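Local coordinates for protein leucine aminopeptidase 2 (PDB 2XQ0) that removes N-terminal residues from peptides as a zinc-dependent M1-family aminopeptidase preferring di- and tripeptides, with weak epoxide hydrolase activity in vitro, at residues S215-T227 / Q236-Q248. Residues are numbered along the deposited sequence; the frame is centred on the assembly and turned at random.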
loop_
_atom_site.group_PDB
_atom_site.type_symbol
_atom_site.label_atom_id
_atom_site.label_comp_id
_atom_site.label_asym_id
_atom_site.label_seq_id
_atom_site.Cartn_x
_atom_site.Cartn_y
_atom_site.Cartn_z
ATOM N N SER A 215 20.232 -8.437 -8.863
ATOM C CA SER A 215 20.358 -9.835 -9.217
ATOM C C SER A 215 19.052 -10.493 -8.818
ATOM O O SER A 215 18.164 -9.829 -8.278
ATOM C CB SER A 215 21.573 -10.474 -8.531
ATOM O OG SER A 215 21.781 -9.967 -7.229
ATOM N N SER A 216 18.916 -11.777 -9.117
ATOM C CA SER A 216 17.675 -12.483 -8.889
ATOM C C SER A 216 17.915 -13.944 -8.506
ATOM O O SER A 216 18.980 -14.510 -8.794
ATOM C CB SER A 216 16.810 -12.418 -10.140
ATOM O OG SER A 216 17.384 -13.214 -11.150
ATOM N N ALA A 217 16.912 -14.544 -7.869
ATOM C CA ALA A 217 16.984 -15.927 -7.381
ATOM C C ALA A 217 15.579 -16.517 -7.310
ATOM O O ALA A 217 14.626 -15.829 -6.953
ATOM C CB ALA A 217 17.637 -15.973 -6.013
ATOM N N PRO A 218 15.442 -17.796 -7.657
ATOM C CA PRO A 218 14.104 -18.392 -7.615
ATOM C C PRO A 218 13.556 -18.559 -6.204
ATOM O O PRO A 218 14.268 -18.984 -5.304
ATOM C CB PRO A 218 14.315 -19.760 -8.257
ATOM C CG PRO A 218 15.806 -20.082 -7.989
ATOM C CD PRO A 218 16.475 -18.741 -8.137
ATOM N N ILE A 219 12.284 -18.226 -6.007
ATOM C CA ILE A 219 11.646 -18.479 -4.716
ATOM C C ILE A 219 10.456 -19.410 -4.851
ATOM O O ILE A 219 9.756 -19.663 -3.883
ATOM C CB ILE A 219 11.200 -17.177 -4.022
ATOM C CG1 ILE A 219 10.422 -16.269 -5.001
ATOM C CG2 ILE A 219 12.405 -16.452 -3.464
ATOM C CD1 ILE A 219 9.928 -14.967 -4.381
ATOM N N GLY A 220 10.230 -19.918 -6.055
ATOM C CA GLY A 220 9.156 -20.868 -6.286
ATOM C C GLY A 220 9.090 -21.209 -7.760
ATOM O O GLY A 220 9.812 -20.615 -8.551
ATOM N N PRO A 221 8.211 -22.151 -8.138
ATOM C CA PRO A 221 8.065 -22.604 -9.531
ATOM C C PRO A 221 7.627 -21.503 -10.494
ATOM O O PRO A 221 7.866 -21.586 -11.695
ATOM C CB PRO A 221 6.990 -23.700 -9.439
ATOM C CG PRO A 221 6.250 -23.404 -8.188
ATOM C CD PRO A 221 7.273 -22.831 -7.234
ATOM N N ARG A 222 6.996 -20.455 -9.986
ATOM C CA ARG A 222 6.654 -19.354 -10.873
ATOM C C ARG A 222 6.997 -18.012 -10.236
ATOM O O ARG A 222 6.375 -17.002 -10.544
ATOM C CB ARG A 222 5.177 -19.404 -11.285
ATOM C CG ARG A 222 4.241 -19.469 -10.109
ATOM C CD ARG A 222 2.783 -19.647 -10.524
ATOM N NE ARG A 222 2.038 -20.333 -9.467
ATOM C CZ ARG A 222 0.726 -20.512 -9.472
ATOM N NH1 ARG A 222 -0.005 -20.057 -10.481
ATOM N NH2 ARG A 222 0.147 -21.150 -8.470
ATOM N N SER A 223 8.019 -18.010 -9.386
ATOM C CA SER A 223 8.365 -16.819 -8.618
ATOM C C SER A 223 9.863 -16.587 -8.501
ATOM O O SER A 223 10.624 -17.493 -8.221
ATOM C CB SER A 223 7.750 -16.895 -7.223
ATOM O OG SER A 223 6.337 -16.901 -7.299
ATOM N N THR A 224 10.271 -15.346 -8.689
ATOM C CA THR A 224 11.672 -14.997 -8.574
ATOM C C THR A 224 11.761 -13.772 -7.700
ATOM O O THR A 224 10.907 -12.905 -7.773
ATOM C CB THR A 224 12.228 -14.652 -9.952
ATOM O OG1 THR A 224 11.986 -15.752 -10.850
ATOM C CG2 THR A 224 13.710 -14.343 -9.880
ATOM N N VAL A 225 12.786 -13.684 -6.870
ATOM C CA VAL A 225 13.008 -12.437 -6.145
ATOM C C VAL A 225 14.170 -11.641 -6.754
ATOM O O VAL A 225 15.166 -12.226 -7.192
ATOM C CB VAL A 225 13.225 -12.676 -4.631
ATOM C CG1 VAL A 225 14.480 -13.529 -4.381
ATOM C CG2 VAL A 225 13.332 -11.335 -3.890
ATOM N N TYR A 226 14.020 -10.314 -6.794
ATOM C CA TYR A 226 15.032 -9.397 -7.314
ATOM C C TYR A 226 15.472 -8.481 -6.182
ATOM O O TYR A 226 14.647 -8.041 -5.403
ATOM C CB TYR A 226 14.464 -8.558 -8.462
ATOM C CG TYR A 226 14.168 -9.357 -9.697
ATOM C CD1 TYR A 226 15.111 -9.467 -10.708
ATOM C CD2 TYR A 226 12.942 -10.010 -9.860
ATOM C CE1 TYR A 226 14.857 -10.210 -11.845
ATOM C CE2 TYR A 226 12.677 -10.754 -11.002
ATOM C CZ TYR A 226 13.644 -10.848 -11.988
ATOM O OH TYR A 226 13.413 -11.584 -13.132
ATOM N N THR A 227 16.773 -8.231 -6.058
ATOM C CA THR A 227 17.267 -7.294 -5.057
ATOM C C THR A 227 18.756 -7.049 -5.249
ATOM O O THR A 227 19.352 -7.562 -6.193
ATOM C CB THR A 227 16.998 -7.754 -3.604
ATOM O OG1 THR A 227 17.346 -6.701 -2.689
ATOM C CG2 THR A 227 17.786 -8.999 -3.266
ATOM N N GLN A 236 15.889 -14.632 -0.605
ATOM C CA GLN A 236 15.469 -15.929 -1.129
ATOM C C GLN A 236 14.998 -16.839 -0.006
ATOM O O GLN A 236 13.956 -17.507 -0.112
ATOM C CB GLN A 236 16.596 -16.583 -1.939
ATOM C CG GLN A 236 16.181 -17.862 -2.648
ATOM C CD GLN A 236 17.342 -18.552 -3.328
ATOM O OE1 GLN A 236 18.496 -18.357 -2.958
ATOM N NE2 GLN A 236 17.043 -19.356 -4.330
ATOM N N TRP A 237 15.749 -16.859 1.089
ATOM C CA TRP A 237 15.386 -17.733 2.191
ATOM C C TRP A 237 14.061 -17.279 2.797
ATOM O O TRP A 237 13.242 -18.093 3.190
ATOM C CB TRP A 237 16.482 -17.754 3.267
ATOM C CG TRP A 237 16.154 -18.693 4.394
ATOM C CD1 TRP A 237 16.468 -20.021 4.471
ATOM C CD2 TRP A 237 15.444 -18.376 5.597
ATOM N NE1 TRP A 237 15.992 -20.551 5.650
ATOM C CE2 TRP A 237 15.367 -19.560 6.362
ATOM C CE3 TRP A 237 14.874 -17.204 6.108
ATOM C CZ2 TRP A 237 14.730 -19.607 7.602
ATOM C CZ3 TRP A 237 14.239 -17.252 7.341
ATOM C CH2 TRP A 237 14.179 -18.449 8.076
ATOM N N GLU A 238 13.845 -15.974 2.855
ATOM C CA GLU A 238 12.674 -15.454 3.557
ATOM C C GLU A 238 11.379 -15.817 2.832
ATOM O O GLU A 238 10.343 -16.002 3.467
ATOM C CB GLU A 238 12.773 -13.940 3.762
ATOM C CG GLU A 238 11.874 -13.384 4.878
ATOM C CD GLU A 238 12.576 -13.361 6.250
ATOM O OE1 GLU A 238 13.801 -13.585 6.294
ATOM O OE2 GLU A 238 11.906 -13.107 7.272
ATOM N N PHE A 239 11.449 -15.962 1.508
ATOM C CA PHE A 239 10.247 -16.101 0.686
ATOM C C PHE A 239 10.054 -17.495 0.114
ATOM O O PHE A 239 8.941 -17.867 -0.265
ATOM C CB PHE A 239 10.301 -15.123 -0.495
ATOM C CG PHE A 239 10.251 -13.678 -0.093
ATOM C CD1 PHE A 239 9.368 -13.242 0.879
ATOM C CD2 PHE A 239 11.062 -12.749 -0.716
ATOM C CE1 PHE A 239 9.320 -11.904 1.244
ATOM C CE2 PHE A 239 11.008 -11.416 -0.362
ATOM C CZ PHE A 239 10.143 -10.997 0.626
ATOM N N GLU A 240 11.144 -18.250 0.009
ATOM C CA GLU A 240 11.135 -19.463 -0.828
ATOM C C GLU A 240 10.318 -20.593 -0.230
ATOM O O GLU A 240 10.007 -21.560 -0.926
ATOM C CB GLU A 240 12.553 -19.993 -1.078
ATOM C CG GLU A 240 13.185 -20.584 0.164
ATOM C CD GLU A 240 14.664 -20.964 -0.019
ATOM O OE1 GLU A 240 15.176 -20.999 -1.166
ATOM O OE2 GLU A 240 15.319 -21.225 1.004
ATOM N N ASN A 241 10.002 -20.496 1.058
ATOM C CA ASN A 241 9.294 -21.578 1.733
ATOM C C ASN A 241 7.797 -21.352 1.708
ATOM O O ASN A 241 7.041 -22.228 2.080
ATOM C CB ASN A 241 9.746 -21.708 3.187
ATOM C CG ASN A 241 8.968 -22.778 3.958
ATOM O OD1 ASN A 241 9.141 -23.978 3.727
ATOM N ND2 ASN A 241 8.115 -22.341 4.889
ATOM N N ASP A 242 7.364 -20.179 1.254
ATOM C CA ASP A 242 5.993 -19.775 1.512
ATOM C C ASP A 242 5.243 -19.152 0.341
ATOM O O ASP A 242 4.023 -19.174 0.342
ATOM C CB ASP A 242 5.953 -18.813 2.706
ATOM C CG ASP A 242 6.119 -19.528 4.040
ATOM O OD1 ASP A 242 5.094 -20.006 4.578
ATOM O OD2 ASP A 242 7.265 -19.615 4.550
ATOM N N VAL A 243 5.952 -18.569 -0.627
ATOM C CA VAL A 243 5.263 -17.826 -1.685
ATOM C C VAL A 243 4.369 -18.745 -2.528
ATOM O O VAL A 243 3.240 -18.394 -2.822
ATOM C CB VAL A 243 6.206 -16.926 -2.575
ATOM C CG1 VAL A 243 7.311 -17.726 -3.213
ATOM C CG2 VAL A 243 5.393 -16.184 -3.659
ATOM N N GLU A 244 4.837 -19.935 -2.896
ATOM C CA GLU A 244 3.973 -20.755 -3.735
ATOM C C GLU A 244 2.747 -21.219 -2.960
ATOM O O GLU A 244 1.655 -21.287 -3.508
ATOM C CB GLU A 244 4.710 -21.917 -4.387
ATOM C CG GLU A 244 3.812 -22.814 -5.214
ATOM C CD GLU A 244 3.335 -22.176 -6.514
ATOM O OE1 GLU A 244 3.816 -21.080 -6.882
ATOM O OE2 GLU A 244 2.470 -22.788 -7.180
ATOM N N LYS A 245 2.925 -21.499 -1.677
ATOM C CA LYS A 245 1.806 -21.852 -0.815
ATOM C C LYS A 245 0.753 -20.739 -0.764
ATOM O O LYS A 245 -0.439 -21.013 -0.838
ATOM C CB LYS A 245 2.320 -22.196 0.586
ATOM C CG LYS A 245 1.250 -22.450 1.629
ATOM C CD LYS A 245 1.876 -23.016 2.899
ATOM C CE LYS A 245 2.993 -22.118 3.413
ATOM N NZ LYS A 245 3.970 -22.858 4.286
ATOM N N PHE A 246 1.188 -19.482 -0.638
ATOM C CA PHE A 246 0.263 -18.358 -0.695
ATOM C C PHE A 246 -0.480 -18.316 -2.026
ATOM O O PHE A 246 -1.708 -18.114 -2.075
ATOM C CB PHE A 246 0.993 -17.028 -0.519
ATOM C CG PHE A 246 1.383 -16.727 0.892
ATOM C CD1 PHE A 246 0.868 -17.449 1.941
ATOM C CD2 PHE A 246 2.286 -15.704 1.165
ATOM C CE1 PHE A 246 1.246 -17.161 3.254
ATOM C CE2 PHE A 246 2.666 -15.413 2.471
ATOM C CZ PHE A 246 2.140 -16.145 3.514
ATOM N N ILE A 247 0.249 -18.480 -3.123
ATOM C CA ILE A 247 -0.426 -18.379 -4.407
ATOM C C ILE A 247 -1.511 -19.437 -4.512
ATOM O O ILE A 247 -2.654 -19.121 -4.833
ATOM C CB ILE A 247 0.519 -18.458 -5.617
ATOM C CG1 ILE A 247 1.568 -17.355 -5.550
ATOM C CG2 ILE A 247 -0.297 -18.264 -6.913
ATOM C CD1 ILE A 247 2.574 -17.418 -6.678
ATOM N N GLN A 248 -1.158 -20.686 -4.219
ATOM C CA GLN A 248 -2.089 -21.820 -4.342
ATOM C C GLN A 248 -3.268 -21.689 -3.381
ATOM O O GLN A 248 -4.388 -22.080 -3.697
ATOM C CB GLN A 248 -1.365 -23.158 -4.129
ATOM C CG GLN A 248 -0.466 -23.580 -5.304
ATOM C CD GLN A 248 0.355 -24.825 -4.983
ATOM O OE1 GLN A 248 -0.015 -25.610 -4.107
ATOM N NE2 GLN A 248 1.485 -25.000 -5.677
HETATM O O HOH W 1 14.399 -21.291 -3.682
HETATM O O HOH W 2 7.630 -20.995 -2.836
HETATM O O HOH W 3 6.004 -19.747 -7.327
#
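Ile-219 and Glu-240 bring the backbones closest, CA to CA 4.0 Å, where the 215-220/223-227 hairpin, with a classic bulge at Ile-219 and Gly-220 opposite Ser-223, meets the link between helices 229-239 and 243-253. Ile-219 fills this junction: chi1 of 48° sets CG1 against Val-243 CG1 and leaves CG2 for Phe-239 CB (3.9 Å). Val-225 CG2 reaches the edge of the Phe-239 ring. On one flank the extended Gln-236 passes over Ala-217 CB and donates NE2 to Pro-218 O (3.0 Å, 157° at the hydrogen); water 1 ties that oxygen to Glu-240 OE1. On the other, Arg-222 grips Glu-244 side-on: NE gives a nearly straight bond to the syn lone pair of OE1 (3.2 Å), and NH2 meets OE2 from above the carboxylate plane (3.1 Å). Ile-247 CG2 packs on one guanidinium face, 3.3 Å from NH2, which also pairs with Glu-251. Gln-248 NE2 takes the anti lone pair of OE2; water 3 joins OE1 to Arg-222 N and Ser-223 OG, itself bonded to Tyr-262 O. Glu-244 is thus fixed in rotation and probably charged, helping hold both helices on the hairpin edging the zinc-peptidase domain's mixed sheet, 223-227 beside 264-266.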